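Long-range contacts in Wnt inhibitor of Dorsal protein (Drosophila melanogaster, PDB 4KRR), which probably acts as a secreted Wnt-family ligand of frizzled receptors, and is represented here by its N-terminal domain and linker: residues A[47-51]-A[114-119]; A[172-178]-A[193-199]; A[67-72]-A[95-101]; A[15-19]-A[61-65]. All blocks are in the same frame, centred on the assembly; numbering follows the deposited sequence.

Interaction 1. Residues A[47-51]-A[114-119]; sequences EENSP and AIGHNR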
loop_
_atom_site.group_PDB
_atom_site.type_symbol
_atom_site.label_atom_id
_atom_site.label_comp_id
_atom_site.label_asym_id
_atom_site.label_seq_id
_atom_site.Cartn_x
_atom_site.Cartn_y
_atom_site.Cartn_z
ATOM N N GLU A 47 15.983 -2.792 -3.884
ATOM C CA GLU A 47 16.869 -3.790 -3.306
ATOM C C GLU A 47 16.038 -4.999 -2.903
ATOM O O GLU A 47 15.142 -4.891 -2.067
ATOM C CB GLU A 47 17.592 -3.218 -2.087
ATOM C CG GLU A 47 18.395 -4.244 -1.314
ATOM C CD GLU A 47 19.522 -4.831 -2.130
ATOM O OE1 GLU A 47 20.158 -4.073 -2.894
ATOM O OE2 GLU A 47 19.770 -6.051 -2.008
ATOM N N GLU A 48 16.330 -6.149 -3.502
ATOM C CA GLU A 48 15.513 -7.335 -3.281
ATOM C C GLU A 48 16.296 -8.498 -2.681
ATOM O O GLU A 48 15.715 -9.511 -2.288
ATOM C CB GLU A 48 14.822 -7.759 -4.581
ATOM C CG GLU A 48 13.823 -6.733 -5.105
ATOM C CD GLU A 48 13.110 -7.190 -6.363
ATOM O OE1 GLU A 48 13.746 -7.871 -7.195
ATOM O OE2 GLU A 48 11.912 -6.869 -6.516
ATOM N N ASN A 49 17.613 -8.351 -2.604
ATOM C CA ASN A 49 18.448 -9.393 -2.017
ATOM C C ASN A 49 18.576 -9.234 -0.505
ATOM O O ASN A 49 18.340 -10.175 0.249
ATOM C CB ASN A 49 19.828 -9.421 -2.675
ATOM C CG ASN A 49 19.761 -9.769 -4.148
ATOM O OD1 ASN A 49 20.316 -9.065 -4.991
ATOM N ND2 ASN A 49 19.070 -10.858 -4.466
ATOM N N SER A 50 18.941 -8.036 -0.067
ATOM C CA SER A 50 19.079 -7.769 1.358
ATOM C C SER A 50 18.612 -6.357 1.693
ATOM O O SER A 50 19.428 -5.475 1.952
ATOM C CB SER A 50 20.533 -7.969 1.797
ATOM O OG SER A 50 20.674 -7.779 3.193
ATOM N N PRO A 51 17.289 -6.141 1.695
ATOM C CA PRO A 51 16.737 -4.800 1.909
ATOM C C PRO A 51 16.902 -4.324 3.345
ATOM O O PRO A 51 16.783 -5.120 4.282
ATOM C CB PRO A 51 15.254 -4.982 1.586
ATOM C CG PRO A 51 14.981 -6.409 1.897
ATOM C CD PRO A 51 16.231 -7.155 1.528
ATOM N N ALA A 114 12.207 -11.752 2.136
ATOM C CA ALA A 114 11.621 -10.642 2.877
ATOM C C ALA A 114 10.592 -9.904 2.029
ATOM O O ALA A 114 9.546 -9.489 2.527
ATOM C CB ALA A 114 12.708 -9.683 3.338
ATOM N N ILE A 115 10.902 -9.748 0.746
ATOM C CA ILE A 115 10.015 -9.076 -0.197
ATOM C C ILE A 115 8.642 -9.740 -0.257
ATOM O O ILE A 115 7.617 -9.070 -0.137
ATOM C CB ILE A 115 10.621 -9.048 -1.612
ATOM C CG1 ILE A 115 11.949 -8.290 -1.606
ATOM C CG2 ILE A 115 9.653 -8.413 -2.593
ATOM C CD1 ILE A 115 11.822 -6.845 -1.179
ATOM N N GLY A 116 8.631 -11.057 -0.435
ATOM C CA GLY A 116 7.392 -11.807 -0.518
ATOM C C GLY A 116 6.547 -11.676 0.735
ATOM O O GLY A 116 5.333 -11.488 0.660
ATOM N N HIS A 117 7.195 -11.768 1.891
ATOM C CA HIS A 117 6.492 -11.672 3.163
ATOM C C HIS A 117 5.873 -10.295 3.344
ATOM O O HIS A 117 4.733 -10.173 3.793
ATOM C CB HIS A 117 7.436 -11.964 4.327
ATOM C CG HIS A 117 6.831 -11.698 5.669
ATOM N ND1 HIS A 117 5.930 -12.554 6.263
ATOM C CD2 HIS A 117 6.989 -10.662 6.528
ATOM C CE1 HIS A 117 5.563 -12.062 7.434
ATOM N NE2 HIS A 117 6.191 -10.915 7.619
ATOM N N ASN A 118 6.631 -9.262 2.993
ATOM C CA ASN A 118 6.179 -7.889 3.186
ATOM C C ASN A 118 5.000 -7.529 2.292
ATOM O O ASN A 118 4.138 -6.748 2.681
ATOM C CB ASN A 118 7.332 -6.903 2.983
ATOM C CG ASN A 118 8.366 -6.983 4.092
ATOM O OD1 ASN A 118 8.069 -7.434 5.199
ATOM N ND2 ASN A 118 9.585 -6.544 3.801
ATOM N N ARG A 119 4.959 -8.101 1.093
ATOM C CA ARG A 119 3.825 -7.870 0.210
ATOM C C ARG A 119 2.558 -8.483 0.802
ATOM O O ARG A 119 1.472 -7.914 0.687
ATOM C CB ARG A 119 4.102 -8.412 -1.191
ATOM C CG ARG A 119 5.256 -7.712 -1.885
ATOM C CD ARG A 119 5.417 -8.185 -3.313
ATOM N NE ARG A 119 6.634 -7.658 -3.921
ATOM C CZ ARG A 119 7.009 -7.905 -5.171
ATOM N NH1 ARG A 119 6.254 -8.670 -5.945
ATOM N NH2 ARG A 119 8.133 -7.390 -5.648
HETATM O O HOH W 1 14.053 -10.890 0.104
#
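A loop laid against the first turns of a helix makes this small, partly buried contact: residues 47-51 belong to the connection between helices 36-44 and 53-75, and 114-119 form the start of helix 113-127. I115 is its centre. The isoleucine points at the loop, with CG1 4.0 Å from E48 O and 4.2 Å from E48 CB, and CD1 4.0 Å from E47 O, so it meets two backbone carbonyls as well as apolar atoms. P51 CG adds a further apolar contact, 4.2 Å from A114 CB and 4.4 Å from I115 CD1. No direct hydrogen bond crosses; instead a water lies 3.2 Å from E48 O and accepts a weak hydrogen bond from A114 N (2.9 Å). E48 OE2 also approaches R119 NH2 near the guanidinium plane at 3.9 Å, a long salt bridge. Within the loop, E47 OE2 accepts from S50 N at 2.9 Å. Beyond the two segments, P51 makes backbone hydrogen bonds to M197 and Q198, while N118 and H117 bond to V195 and S193. The contact thus belongs to the helical N-terminal domain of the Wnt fold, where an interhelical loop and a helix start meet the 193-199 segment.

Interaction 2. Residues A[172-178]-A[193-199]; sequences AIQLEGA and SLVFMQD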
loop_
_atom_site.group_PDB
_atom_site.type_symbol
_atom_site.label_atom_id
_atom_site.label_comp_id
_atom_site.label_asym_id
_atom_site.label_seq_id
_atom_site.Cartn_x
_atom_site.Cartn_y
_atom_site.Cartn_z
ATOM N N ALA A 172 9.396 -3.032 12.717
ATOM C CA ALA A 172 9.883 -4.049 11.790
ATOM C C ALA A 172 10.887 -4.996 12.442
ATOM O O ALA A 172 11.639 -4.602 13.337
ATOM C CB ALA A 172 10.495 -3.392 10.561
ATOM N N ILE A 173 10.896 -6.245 11.986
ATOM C CA ILE A 173 11.793 -7.257 12.532
ATOM C C ILE A 173 12.994 -7.477 11.625
ATOM O O ILE A 173 12.843 -7.692 10.420
ATOM C CB ILE A 173 11.076 -8.606 12.710
ATOM C CG1 ILE A 173 9.788 -8.426 13.514
ATOM C CG2 ILE A 173 12.001 -9.624 13.374
ATOM C CD1 ILE A 173 8.958 -9.685 13.617
ATOM N N GLN A 174 14.189 -7.428 12.204
ATOM C CA GLN A 174 15.397 -7.689 11.437
ATOM C C GLN A 174 15.710 -9.179 11.410
ATOM O O GLN A 174 15.663 -9.857 12.437
ATOM C CB GLN A 174 16.586 -6.905 11.991
ATOM C CG GLN A 174 17.818 -6.981 11.103
ATOM C CD GLN A 174 18.857 -5.939 11.459
ATOM O OE1 GLN A 174 18.733 -5.240 12.462
ATOM N NE2 GLN A 174 19.890 -5.827 10.631
ATOM N N LEU A 175 16.028 -9.681 10.222
ATOM C CA LEU A 175 16.313 -11.096 10.039
ATOM C C LEU A 175 17.802 -11.320 9.837
ATOM O O LEU A 175 18.465 -10.554 9.138
ATOM C CB LEU A 175 15.541 -11.640 8.838
ATOM C CG LEU A 175 14.026 -11.429 8.846
ATOM C CD1 LEU A 175 13.409 -12.023 7.589
ATOM C CD2 LEU A 175 13.402 -12.035 10.094
ATOM N N GLU A 176 18.323 -12.372 10.454
ATOM C CA GLU A 176 19.719 -12.738 10.286
ATOM C C GLU A 176 19.826 -14.142 9.696
ATOM O O GLU A 176 19.170 -15.070 10.165
ATOM C CB GLU A 176 20.454 -12.659 11.623
ATOM C CG GLU A 176 21.941 -12.943 11.530
ATOM C CD GLU A 176 22.642 -12.792 12.864
ATOM O OE1 GLU A 176 21.980 -12.388 13.842
ATOM O OE2 GLU A 176 23.857 -13.077 12.934
ATOM N N GLY A 177 20.647 -14.287 8.661
ATOM C CA GLY A 177 20.816 -15.568 7.996
ATOM C C GLY A 177 19.667 -15.900 7.063
ATOM O O GLY A 177 19.502 -17.047 6.646
ATOM N N ALA A 178 18.866 -14.892 6.731
ATOM C CA ALA A 178 17.722 -15.091 5.849
ATOM C C ALA A 178 18.147 -15.144 4.386
ATOM O O ALA A 178 19.140 -14.532 3.993
ATOM C CB ALA A 178 16.689 -13.994 6.059
ATOM N N SER A 193 3.706 -7.884 10.778
ATOM C CA SER A 193 5.078 -7.431 10.988
ATOM C C SER A 193 5.860 -7.404 9.680
ATOM O O SER A 193 5.965 -8.416 8.988
ATOM C CB SER A 193 5.797 -8.326 12.001
ATOM O OG SER A 193 5.194 -8.247 13.281
ATOM N N LEU A 194 6.403 -6.240 9.344
ATOM C CA LEU A 194 7.314 -6.123 8.214
ATOM C C LEU A 194 8.676 -6.662 8.625
ATOM O O LEU A 194 9.039 -6.618 9.802
ATOM C CB LEU A 194 7.446 -4.663 7.778
ATOM C CG LEU A 194 6.206 -3.984 7.195
ATOM C CD1 LEU A 194 6.428 -2.479 7.087
ATOM C CD2 LEU A 194 5.867 -4.574 5.835
ATOM N N VAL A 195 9.431 -7.172 7.659
ATOM C CA VAL A 195 10.765 -7.682 7.944
ATOM C C VAL A 195 11.811 -7.040 7.043
ATOM O O VAL A 195 11.523 -6.671 5.906
ATOM C CB VAL A 195 10.838 -9.223 7.802
ATOM C CG1 VAL A 195 9.930 -9.897 8.821
ATOM C CG2 VAL A 195 10.480 -9.655 6.385
ATOM N N PHE A 196 13.021 -6.892 7.571
ATOM C CA PHE A 196 14.158 -6.439 6.779
ATOM C C PHE A 196 15.384 -7.251 7.167
ATOM O O PHE A 196 15.351 -8.001 8.144
ATOM C CB PHE A 196 14.407 -4.934 6.954
ATOM C CG PHE A 196 14.838 -4.536 8.338
ATOM C CD1 PHE A 196 13.907 -4.392 9.355
ATOM C CD2 PHE A 196 16.171 -4.278 8.614
ATOM C CE1 PHE A 196 14.302 -4.019 10.625
ATOM C CE2 PHE A 196 16.571 -3.901 9.882
ATOM C CZ PHE A 196 15.637 -3.771 10.887
ATOM N N MET A 197 16.461 -7.102 6.404
ATOM C CA MET A 197 17.638 -7.945 6.591
ATOM C C MET A 197 18.907 -7.144 6.869
ATOM O O MET A 197 19.710 -7.518 7.723
ATOM C CB MET A 197 17.833 -8.844 5.366
ATOM C CG MET A 197 16.671 -9.805 5.130
ATOM S SD MET A 197 16.640 -10.543 3.486
ATOM C CE MET A 197 18.252 -11.323 3.425
ATOM N N GLN A 198 19.079 -6.037 6.157
ATOM C CA GLN A 198 20.317 -5.272 6.234
ATOM C C GLN A 198 20.209 -4.080 7.177
ATOM O O GLN A 198 19.140 -3.490 7.331
ATOM C CB GLN A 198 20.723 -4.786 4.841
ATOM C CG GLN A 198 22.118 -4.185 4.766
ATOM C CD GLN A 198 23.197 -5.239 4.649
ATOM O OE1 GLN A 198 24.375 -4.970 4.881
ATOM N NE2 GLN A 198 22.799 -6.451 4.275
ATOM N N ASP A 199 21.326 -3.730 7.806
ATOM C CA ASP A 199 21.404 -2.505 8.585
ATOM C C ASP A 199 21.318 -1.297 7.662
ATOM O O ASP A 199 21.636 -1.383 6.474
ATOM C CB ASP A 199 22.705 -2.450 9.390
ATOM C CG ASP A 199 22.658 -3.314 10.633
ATOM O OD1 ASP A 199 21.543 -3.678 11.061
ATOM O OD2 ASP A 199 23.734 -3.618 11.191
#
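Backbone hydrogen bonds pair these segments in parallel: I173 N donates to L194 O (2.9 Å), F196 N to I173 O (3.0 Å) and L175 N to F196 O (2.8 Å). I173 lies beside V195 and Q174 beside F196, and CA-H...O contacts accompany the pairing, V195 CA lying 3.2 Å from I173 O. One side-chain amide adds to this polar set, Q174 NE2 donating to D199 OD1 at 2.7 Å and weakly to M197 O at 3.4 Å. The result is a short two-stranded parallel sheet that follows helix 158-170, its strands joined by a connection without helix or strand. Side chains divide between its faces. On the F196 face, Q174 CB sits over the ring in a CH-pi contact, 3.9 Å from the F196 centroid, and A172 CB meets the ring edge, 3.8 Å from F196 CD1; R53 and V56 of helix 53-75 also touch this phenylalanine. On the V195 face, I173 CB is 4.3 Å from V195 CG1 and L175 CD1 3.8 Å from V195 CB, with A114 and H117 of helix 113-127 against the valine. Farther along, M197 reaches back, its CE 4.1 Å from A178 CB.

Interaction 3. Residues A[67-72]-A[95-101]; sequences VHTLTK and HEPTKAL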
loop_
_atom_site.group_PDB
_atom_site.type_symbol
_atom_site.label_atom_id
_atom_site.label_comp_id
_atom_site.label_asym_id
_atom_site.label_seq_id
_atom_site.Cartn_x
_atom_site.Cartn_y
_atom_site.Cartn_z
ATOM N N VAL A 67 -2.244 -0.064 -4.928
ATOM C CA VAL A 67 -3.430 -0.883 -4.687
ATOM C C VAL A 67 -4.617 -0.024 -4.245
ATOM O O VAL A 67 -5.752 -0.249 -4.668
ATOM C CB VAL A 67 -3.151 -1.995 -3.649
ATOM C CG1 VAL A 67 -4.428 -2.750 -3.308
ATOM C CG2 VAL A 67 -2.084 -2.955 -4.173
ATOM N N HIS A 68 -4.344 0.967 -3.401
ATOM C CA HIS A 68 -5.368 1.907 -2.958
ATOM C C HIS A 68 -5.940 2.662 -4.153
ATOM O O HIS A 68 -7.150 2.866 -4.253
ATOM C CB HIS A 68 -4.782 2.893 -1.943
ATOM C CG HIS A 68 -5.801 3.773 -1.285
ATOM N ND1 HIS A 68 -6.319 4.897 -1.892
ATOM C CD2 HIS A 68 -6.384 3.704 -0.064
ATOM C CE1 HIS A 68 -7.182 5.477 -1.078
ATOM N NE2 HIS A 68 -7.239 4.775 0.038
ATOM N N THR A 69 -5.059 3.069 -5.062
ATOM C CA THR A 69 -5.472 3.783 -6.264
ATOM C C THR A 69 -6.304 2.876 -7.164
ATOM O O THR A 69 -7.350 3.282 -7.672
ATOM C CB THR A 69 -4.255 4.311 -7.051
ATOM O OG1 THR A 69 -3.510 5.219 -6.230
ATOM C CG2 THR A 69 -4.702 5.032 -8.315
ATOM N N LEU A 70 -5.835 1.644 -7.346
ATOM C CA LEU A 70 -6.511 0.674 -8.201
ATOM C C LEU A 70 -7.875 0.281 -7.642
ATOM O O LEU A 70 -8.852 0.177 -8.383
ATOM C CB LEU A 70 -5.639 -0.571 -8.394
ATOM C CG LEU A 70 -6.251 -1.705 -9.219
ATOM C CD1 LEU A 70 -6.618 -1.219 -10.614
ATOM C CD2 LEU A 70 -5.304 -2.897 -9.291
ATOM N N THR A 71 -7.933 0.062 -6.333
ATOM C CA THR A 71 -9.183 -0.280 -5.667
ATOM C C THR A 71 -10.205 0.846 -5.808
ATOM O O THR A 71 -11.369 0.610 -6.144
ATOM C CB THR A 71 -8.960 -0.551 -4.169
ATOM O OG1 THR A 71 -7.974 -1.577 -4.008
ATOM C CG2 THR A 71 -10.258 -0.984 -3.501
ATOM N N LYS A 72 -9.756 2.071 -5.555
ATOM C CA LYS A 72 -10.634 3.236 -5.587
ATOM C C LYS A 72 -11.136 3.528 -6.996
ATOM O O LYS A 72 -12.327 3.758 -7.204
ATOM C CB LYS A 72 -9.916 4.461 -5.015
ATOM C CG LYS A 72 -10.800 5.684 -4.846
ATOM C CD LYS A 72 -10.055 6.811 -4.148
ATOM C CE LYS A 72 -10.968 7.999 -3.883
ATOM N NZ LYS A 72 -10.257 9.110 -3.191
ATOM N N HIS A 95 -15.731 -0.835 -2.282
ATOM C CA HIS A 95 -14.345 -1.105 -2.632
ATOM C C HIS A 95 -14.030 -2.587 -2.495
ATOM O O HIS A 95 -14.558 -3.266 -1.613
ATOM C CB HIS A 95 -13.395 -0.271 -1.772
ATOM C CG HIS A 95 -13.365 1.178 -2.140
ATOM N ND1 HIS A 95 -12.297 2.000 -1.845
ATOM C CD2 HIS A 95 -14.269 1.955 -2.781
ATOM C CE1 HIS A 95 -12.546 3.219 -2.289
ATOM N NE2 HIS A 95 -13.738 3.219 -2.861
ATOM N N GLU A 96 -13.172 -3.083 -3.383
ATOM C CA GLU A 96 -12.770 -4.484 -3.381
ATOM C C GLU A 96 -11.248 -4.597 -3.415
ATOM O O GLU A 96 -10.668 -4.895 -4.460
ATOM C CB GLU A 96 -13.382 -5.213 -4.581
ATOM C CG GLU A 96 -14.904 -5.247 -4.575
ATOM C CD GLU A 96 -15.490 -5.761 -5.878
ATOM O OE1 GLU A 96 -15.299 -5.102 -6.923
ATOM O OE2 GLU A 96 -16.145 -6.824 -5.856
ATOM N N PRO A 97 -10.596 -4.358 -2.264
ATOM C CA PRO A 97 -9.131 -4.364 -2.182
ATOM C C PRO A 97 -8.523 -5.727 -2.503
ATOM O O PRO A 97 -7.424 -5.789 -3.052
ATOM C CB PRO A 97 -8.857 -3.984 -0.721
ATOM C CG PRO A 97 -10.109 -4.330 0.011
ATOM C CD PRO A 97 -11.224 -4.090 -0.957
ATOM N N THR A 98 -9.228 -6.802 -2.170
ATOM C CA THR A 98 -8.734 -8.146 -2.446
ATOM C C THR A 98 -8.616 -8.398 -3.950
ATOM O O THR A 98 -7.637 -8.987 -4.412
ATOM C CB THR A 98 -9.623 -9.219 -1.791
ATOM O OG1 THR A 98 -9.601 -9.045 -0.368
ATOM C CG2 THR A 98 -9.123 -10.616 -2.131
ATOM N N LYS A 99 -9.611 -7.942 -4.706
ATOM C CA LYS A 99 -9.574 -8.039 -6.161
ATOM C C LYS A 99 -8.366 -7.286 -6.712
ATOM O O LYS A 99 -7.673 -7.772 -7.608
ATOM C CB LYS A 99 -10.857 -7.475 -6.776
ATOM C CG LYS A 99 -12.125 -8.223 -6.397
ATOM C CD LYS A 99 -12.126 -9.633 -6.960
ATOM C CE LYS A 99 -13.479 -10.297 -6.765
ATOM N NZ LYS A 99 -14.567 -9.541 -7.447
ATOM N N ALA A 100 -8.121 -6.100 -6.162
ATOM C CA ALA A 100 -7.011 -5.258 -6.591
ATOM C C ALA A 100 -5.667 -5.880 -6.229
ATOM O O ALA A 100 -4.711 -5.802 -7.000
ATOM C CB ALA A 100 -7.136 -3.871 -5.987
ATOM N N LEU A 101 -5.600 -6.494 -5.052
ATOM C CA LEU A 101 -4.392 -7.188 -4.615
ATOM C C LEU A 101 -4.026 -8.353 -5.539
ATOM O O LEU A 101 -2.857 -8.719 -5.658
ATOM C CB LEU A 101 -4.560 -7.697 -3.184
ATOM C CG LEU A 101 -4.412 -6.640 -2.092
ATOM C CD1 LEU A 101 -4.867 -7.195 -0.755
ATOM C CD2 LEU A 101 -2.968 -6.165 -2.020
HETATM O O HOH W 2 -12.552 -1.599 -5.888
#
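T71 overlaps the turn that leads into helix 97-107: its CG2 lies 3.7 Å from H95 CB, 3.6 Å from E96 N and 4.1 Å from P97 CD, while its OG1 comes to 3.5 Å from P97 CA and 3.1 Å from A100 CB. That hydroxyl is turned back on its own helix, donating to V67 O at 2.7 Å, so it can face an alanine methyl without losing its hydrogen bond. A100 is the matching small residue, its CB also packed 4.0 Å from V67 CG1 and 3.9 Å from L70 CD2; V67 CG1 then meets L101 CD2 at 3.9 Å. Ahead of the helix, the H95 ring lies against K72, with K72 CA 4.2 Å from the ring centroid in an off-centre CH-pi contact. A water links the backbones, donating to T71 O (2.5 Å) and accepting from E96 N (3.0 Å). L126 of helix 113-127 closes over V67 and L101, and L155 of strand 149-155 touches T71 and H95. The axes of segments 67-72 and 97-101 come within 8.6 Å at 120°, packed through the T71-A100 pair flanked by V67, L70 and L101, as part of the helical bundle of the Wnt N-terminal domain.

Interaction 4. Residues A[15-19]-A[61-65]; sequences GLKQA and ISMAA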
loop_
_atom_site.group_PDB
_atom_site.type_symbol
_atom_site.label_atom_id
_atom_site.label_comp_id
_atom_site.label_asym_id
_atom_site.label_seq_id
_atom_site.Cartn_x
_atom_site.Cartn_y
_atom_site.Cartn_z
ATOM N N GLY A 15 -0.144 6.323 -8.148
ATOM C CA GLY A 15 0.214 5.654 -6.911
ATOM C C GLY A 15 1.523 6.148 -6.323
ATOM O O GLY A 15 1.586 6.495 -5.144
ATOM N N LEU A 16 2.568 6.187 -7.144
ATOM C CA LEU A 16 3.887 6.617 -6.685
ATOM C C LEU A 16 3.912 8.084 -6.254
ATOM O O LEU A 16 4.654 8.456 -5.345
ATOM C CB LEU A 16 4.949 6.357 -7.757
ATOM C CG LEU A 16 5.190 4.887 -8.100
ATOM C CD1 LEU A 16 6.344 4.742 -9.081
ATOM C CD2 LEU A 16 5.441 4.075 -6.840
ATOM N N LYS A 17 3.108 8.915 -6.908
ATOM C CA LYS A 17 3.009 10.318 -6.519
ATOM C C LYS A 17 2.403 10.431 -5.123
ATOM O O LYS A 17 2.903 11.171 -4.277
ATOM C CB LYS A 17 2.176 11.112 -7.527
ATOM C CG LYS A 17 2.040 12.591 -7.187
ATOM C CD LYS A 17 1.196 13.321 -8.220
ATOM C CE LYS A 17 1.010 14.786 -7.850
ATOM N NZ LYS A 17 0.205 15.519 -8.867
ATOM N N GLN A 18 1.330 9.681 -4.892
ATOM C CA GLN A 18 0.678 9.652 -3.589
ATOM C C GLN A 18 1.617 9.068 -2.538
ATOM O O GLN A 18 1.708 9.577 -1.418
ATOM C CB GLN A 18 -0.615 8.834 -3.659
ATOM C CG GLN A 18 -1.293 8.606 -2.315
ATOM C CD GLN A 18 -1.775 9.894 -1.670
ATOM O OE1 GLN A 18 -1.108 10.456 -0.800
ATOM N NE2 GLN A 18 -2.944 10.365 -2.091
ATOM N N ALA A 19 2.319 8.004 -2.916
ATOM C CA ALA A 19 3.245 7.330 -2.014
ATOM C C ALA A 19 4.386 8.253 -1.606
ATOM O O ALA A 19 4.783 8.282 -0.439
ATOM C CB ALA A 19 3.787 6.062 -2.661
ATOM N N ILE A 61 4.934 1.325 1.124
ATOM C CA ILE A 61 4.085 2.494 0.905
ATOM C C ILE A 61 3.739 2.654 -0.578
ATOM O O ILE A 61 2.663 3.143 -0.923
ATOM C CB ILE A 61 4.712 3.800 1.476
ATOM C CG1 ILE A 61 3.682 4.933 1.518
ATOM C CG2 ILE A 61 5.939 4.223 0.681
ATOM C CD1 ILE A 61 2.696 4.839 2.673
ATOM N N SER A 62 4.643 2.219 -1.451
ATOM C CA SER A 62 4.417 2.313 -2.889
ATOM C C SER A 62 3.385 1.288 -3.350
ATOM O O SER A 62 2.462 1.620 -4.091
ATOM C CB SER A 62 5.728 2.140 -3.659
ATOM O OG SER A 62 6.667 3.128 -3.274
ATOM N N MET A 63 3.549 0.044 -2.905
ATOM C CA MET A 63 2.575 -1.003 -3.184
ATOM C C MET A 63 1.194 -0.632 -2.659
ATOM O O MET A 63 0.192 -0.802 -3.352
ATOM C CB MET A 63 3.008 -2.324 -2.551
ATOM C CG MET A 63 1.927 -3.390 -2.596
ATOM S SD MET A 63 2.432 -4.941 -1.844
ATOM C CE MET A 63 0.899 -5.864 -1.930
ATOM N N ALA A 64 1.152 -0.128 -1.430
ATOM C CA ALA A 64 -0.107 0.240 -0.793
ATOM C C ALA A 64 -0.826 1.348 -1.557
ATOM O O ALA A 64 -2.047 1.317 -1.708
ATOM C CB ALA A 64 0.130 0.656 0.653
ATOM N N ALA A 65 -0.061 2.321 -2.041
ATOM C CA ALA A 65 -0.635 3.455 -2.759
ATOM C C ALA A 65 -1.162 3.041 -4.125
ATOM O O ALA A 65 -2.170 3.565 -4.595
ATOM C CB ALA A 65 0.390 4.565 -2.900
#
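I61 opens the face that helix 53-75 presents to helix 8-26: its carbonyl O lies 3.6 Å from A19 CB, and its CG1 is 4.3 Å from the same methyl. One residue on, S62 receives A19 CB at 3.8 Å from its CA, while its own CB touches L16 CD2 at 3.7 Å. The S62 hydroxyl finds its polar partners elsewhere, bonding to V58 O and N43 ND2. M63, turned away, packs on helices 97-107 and 113-127. A65 brings the chain back to the interface. Its CB sits 3.2 Å from G15 O and 3.7 Å from A19 CB, with Q18 CG more loosely at 4.4 Å. G15 lets the backbones draw together here, its CA being 4.8 Å from that of A65; a CB there would point toward A65 and lie about 3.5 Å from A65 C. F158 of helix 158-170 and F39 of helix 36-44 border the small-residue patch. The axes of segments 15-19 and 61-65 approach to 8.0 Å and cross at 127°. No hydrogen bond spans this buried interface of the Wnt helical bundle, so the contact rests on van der Waals packing of small residues, joined by L16 and I61.

In the fold
From the N terminus, helix 8-26 first meets helix 53-75 in interaction 4, closing a loop that contains helix 36-44. Before 61-65 is reached, the chain passes 47-51, the first side of interaction 1, so interactions 1 and 4 cross; R119 and M63 bring them into touch. Interaction 3 follows interaction 4 in series, farther along the same helix 53-75, and is nested inside the long loop that interaction 1 closes at helix 113-127. Interaction 2 comes last, closing a short loop near the end of the modelled chain. It touches interaction 1 through S50 with Q198 and N118 with V195. Helix 53-75 contributes to interactions 3 and 4; interactions 1 and 2 meet beside helix 113-127.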